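Local structure of transcriptional regulatory protein FIXJ (1DBW) at residues Y4-V9 with E113-A118. The protein serves as the receiver domain of a two-component transcription activator that, once activated by FixL, induces expression of the nitrogen-fixation regulators nifA and fixK. The protein carries 2 engineered substitutions. Residues are numbered along the deposited sequence; the frame is centred on the assembly and turned at random.
Sequences YTVHIV and EAIERA
Strand residues Thr5 to Val9 come nearest helix 108-119 where Val6 faces Ile115, their CA atoms 7.8 Å apart, and no hydrogen bond spans the gap. Ile115 carries the helix side of the contact: its side chain reaches toward the strand, and each of its two branches finds a different methyl of Val6. CG2 of Ile115 lies 3.7 Å from CG2 of Val6, while CD1 of Ile115 stands 4.1 Å from CG1 of Val6, the two side chains crossing at about a right angle. This is helix-on-sheet packing in the CheY-like receiver domain, a doubly wound α/β fold with helices on both faces of a five-stranded parallel sheet; its last helix covers strand 5-10 beside helix 13-25. Leu23 of that neighbouring helix touches both Val6 and Ile115, and Val52 of strand 49-54 also meets Val6, so the aliphatic cluster draws on two helices and two strands. Just before the strand begins, Tyr4 takes over. With chi1 at 62°, its ring carbon CG sits between the backbone N and carbonyl carbon, and the phenol reaches out to the helix. Ile115 CG2 then approaches the ring at its edge, near the plane, 4.1 Å from Tyr4 CE2. Farther out, the phenol oxygen OH of Tyr4 comes to 3.9 Å from CA of Glu116, a van der Waals contact, whereas the extended Glu116 side chain leads its carboxylate off the strand, its plane 82° from that of the ring.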
ATOM      1  N   TYR A   4      10.090   2.166  10.523  1.00 16.75           N
ATOM      2  CA  TYR A   4       8.725   1.810  10.134  1.00 13.19           C
ATOM      3  C   TYR A   4       8.725   0.620   9.195  1.00 11.10           C
ATOM      4  O   TYR A   4       9.762   0.240   8.665  1.00 12.31           O
ATOM      5  CB  TYR A   4       8.036   3.007   9.478  1.00 14.65           C
ATOM      6  CG  TYR A   4       8.716   3.460   8.188  1.00 13.90           C
ATOM      7  CD1 TYR A   4       9.759   4.391   8.201  1.00 14.87           C
ATOM      8  CD2 TYR A   4       8.255   3.002   6.948  1.00 14.60           C
ATOM      9  CE1 TYR A   4      10.315   4.875   7.011  1.00 16.16           C
ATOM     10  CE2 TYR A   4       8.809   3.466   5.754  1.00 14.16           C
ATOM     11  CZ  TYR A   4       9.834   4.409   5.796  1.00 14.24           C
ATOM     12  OH  TYR A   4      10.318   4.926   4.625  1.00 16.22           O
ATOM     13  N   THR A   5       7.564   0.001   9.032  1.00  9.42           N
ATOM     14  CA  THR A   5       7.444  -1.163   8.181  1.00  9.89           C
ATOM     15  C   THR A   5       6.517  -0.888   7.020  1.00 11.04           C
ATOM     16  O   THR A   5       5.525  -0.177   7.197  1.00 11.41           O
ATOM     17  CB  THR A   5       6.853  -2.344   9.001  1.00 11.65           C
ATOM     18  OG1 THR A   5       7.765  -2.643  10.076  1.00 14.76           O
ATOM     19  CG2 THR A   5       6.698  -3.610   8.133  1.00 15.38           C
ATOM     20  N   VAL A   6       6.917  -1.355   5.835  1.00  9.61           N
ATOM     21  CA  VAL A   6       6.075  -1.205   4.645  1.00 10.39           C
ATOM     22  C   VAL A   6       5.275  -2.515   4.534  1.00  9.80           C
ATOM     23  O   VAL A   6       5.855  -3.575   4.351  1.00 13.08           O
ATOM     24  CB  VAL A   6       6.906  -1.043   3.344  1.00 10.50           C
ATOM     25  CG1 VAL A   6       5.931  -0.797   2.150  1.00 11.81           C
ATOM     26  CG2 VAL A   6       7.873   0.118   3.463  1.00 11.45           C
ATOM     27  N   HIS A   7       3.940  -2.396   4.523  1.00  9.61           N
ATOM     28  CA  HIS A   7       3.054  -3.562   4.455  1.00 11.08           C
ATOM     29  C   HIS A   7       2.537  -3.644   3.055  1.00 14.73           C
ATOM     30  O   HIS A   7       1.872  -2.704   2.638  1.00 14.00           O
ATOM     31  CB  HIS A   7       1.899  -3.364   5.449  1.00  9.04           C
ATOM     32  CG  HIS A   7       2.356  -3.465   6.872  1.00 11.08           C
ATOM     33  ND1 HIS A   7       2.479  -4.682   7.514  1.00 13.41           N
ATOM     34  CD2 HIS A   7       2.819  -2.529   7.738  1.00 14.50           C
ATOM     35  CE1 HIS A   7       3.011  -4.496   8.706  1.00 10.71           C
ATOM     36  NE2 HIS A   7       3.233  -3.199   8.870  1.00 11.95           N
ATOM     37  N   ILE A   8       2.921  -4.709   2.327  1.00 11.57           N
ATOM     38  CA  ILE A   8       2.524  -4.842   0.930  1.00 12.36           C
ATOM     39  C   ILE A   8       1.387  -5.828   0.794  1.00 15.80           C
ATOM     40  O   ILE A   8       1.478  -6.980   1.213  1.00 15.25           O
ATOM     41  CB  ILE A   8       3.661  -5.325   0.057  1.00 14.54           C
ATOM     42  CG1 ILE A   8       4.935  -4.472   0.270  1.00 19.43           C
ATOM     43  CG2 ILE A   8       3.222  -5.286  -1.398  1.00 16.36           C
ATOM     44  CD1 ILE A   8       4.839  -3.116  -0.307  1.00 26.66           C
ATOM     45  N   VAL A   9       0.310  -5.375   0.176  1.00 15.64           N
ATOM     46  CA  VAL A   9      -0.849  -6.229   0.009  1.00 18.94           C
ATOM     47  C   VAL A   9      -0.985  -6.335  -1.501  1.00 23.31           C
ATOM     48  O   VAL A   9      -1.242  -5.355  -2.166  1.00 18.48           O
ATOM     49  CB  VAL A   9      -2.111  -5.586   0.684  1.00 19.19           C
ATOM     50  CG1 VAL A   9      -3.296  -6.511   0.604  1.00 25.41           C
ATOM     51  CG2 VAL A   9      -1.835  -5.335   2.134  1.00 18.69           C
ATOM     52  N   GLU A 113      10.127   6.923  -3.250  1.00 16.85           N
ATOM     53  CA  GLU A 113       9.870   8.289  -2.802  1.00 21.62           C
ATOM     54  C   GLU A 113       8.467   8.428  -2.215  1.00 20.31           C
ATOM     55  O   GLU A 113       8.290   9.109  -1.203  1.00 17.79           O
ATOM     56  CB  GLU A 113      10.075   9.287  -3.945  1.00 27.36           C
ATOM     57  CG  GLU A 113      11.486   9.254  -4.525  1.00 38.75           C
ATOM     58  CD  GLU A 113      12.415  10.294  -3.921  1.00 45.89           C
ATOM     59  OE1 GLU A 113      12.293  10.566  -2.706  1.00 48.95           O
ATOM     60  OE2 GLU A 113      13.273  10.836  -4.669  1.00 49.11           O
ATOM     61  N   ALA A 114       7.478   7.794  -2.843  1.00 14.93           N
ATOM     62  CA  ALA A 114       6.108   7.837  -2.347  1.00 14.23           C
ATOM     63  C   ALA A 114       6.019   7.206  -0.946  1.00 13.72           C
ATOM     64  O   ALA A 114       5.366   7.758  -0.064  1.00 12.46           O
ATOM     65  CB  ALA A 114       5.167   7.132  -3.321  1.00 18.63           C
ATOM     66  N   ILE A 115       6.669   6.049  -0.753  1.00 12.33           N
ATOM     67  CA  ILE A 115       6.657   5.381   0.540  1.00 12.19           C
ATOM     68  C   ILE A 115       7.329   6.252   1.610  1.00 12.64           C
ATOM     69  O   ILE A 115       6.825   6.380   2.724  1.00 15.92           O
ATOM     70  CB  ILE A 115       7.372   3.980   0.470  1.00 11.23           C
ATOM     71  CG1 ILE A 115       6.578   3.033  -0.449  1.00 15.53           C
ATOM     72  CG2 ILE A 115       7.531   3.424   1.898  1.00 13.74           C
ATOM     73  CD1 ILE A 115       7.303   1.712  -0.807  1.00 17.96           C
ATOM     74  N   GLU A 116       8.442   6.893   1.260  1.00 12.83           N
ATOM     75  CA  GLU A 116       9.113   7.785   2.218  1.00 15.76           C
ATOM     76  C   GLU A 116       8.196   8.980   2.570  1.00 15.13           C
ATOM     77  O   GLU A 116       8.063   9.350   3.742  1.00 16.94           O
ATOM     78  CB  GLU A 116      10.452   8.249   1.638  1.00 19.93           C
ATOM     79  CG  GLU A 116      11.405   7.091   1.371  1.00 21.53           C
ATOM     80  CD  GLU A 116      12.711   7.538   0.725  1.00 30.10           C
ATOM     81  OE1 GLU A 116      13.702   6.778   0.807  1.00 34.51           O
ATOM     82  OE2 GLU A 116      12.743   8.636   0.128  1.00 30.84           O
ATOM     83  N   ARG A 117       7.484   9.493   1.574  1.00 16.19           N
ATOM     84  CA  ARG A 117       6.551  10.612   1.788  1.00 18.68           C
ATOM     85  C   ARG A 117       5.440  10.164   2.729  1.00 18.88           C
ATOM     86  O   ARG A 117       5.057  10.895   3.644  1.00 18.98           O
ATOM     87  CB  ARG A 117       5.908  11.035   0.466  1.00 22.90           C
ATOM     88  CG  ARG A 117       6.110  12.498   0.071  1.00 37.40           C
ATOM     89  CD  ARG A 117       7.548  12.803  -0.341  1.00 40.77           C
ATOM     90  NE  ARG A 117       8.477  12.713   0.785  1.00 51.47           N
ATOM     91  CZ  ARG A 117       9.683  12.149   0.720  1.00 52.93           C
ATOM     92  NH1 ARG A 117      10.111  11.628  -0.429  1.00 50.33           N
ATOM     93  NH2 ARG A 117      10.452  12.089   1.808  1.00 50.92           N
ATOM     94  N   ALA A 118       4.919   8.956   2.497  1.00 15.12           N
ATOM     95  CA  ALA A 118       3.853   8.438   3.336  1.00 13.43           C
ATOM     96  C   ALA A 118       4.340   8.182   4.769  1.00 13.52           C
ATOM     97  O   ALA A 118       3.581   8.384   5.714  1.00 16.63           O
ATOM     98  CB  ALA A 118       3.259   7.150   2.742  1.00 14.47           C
TER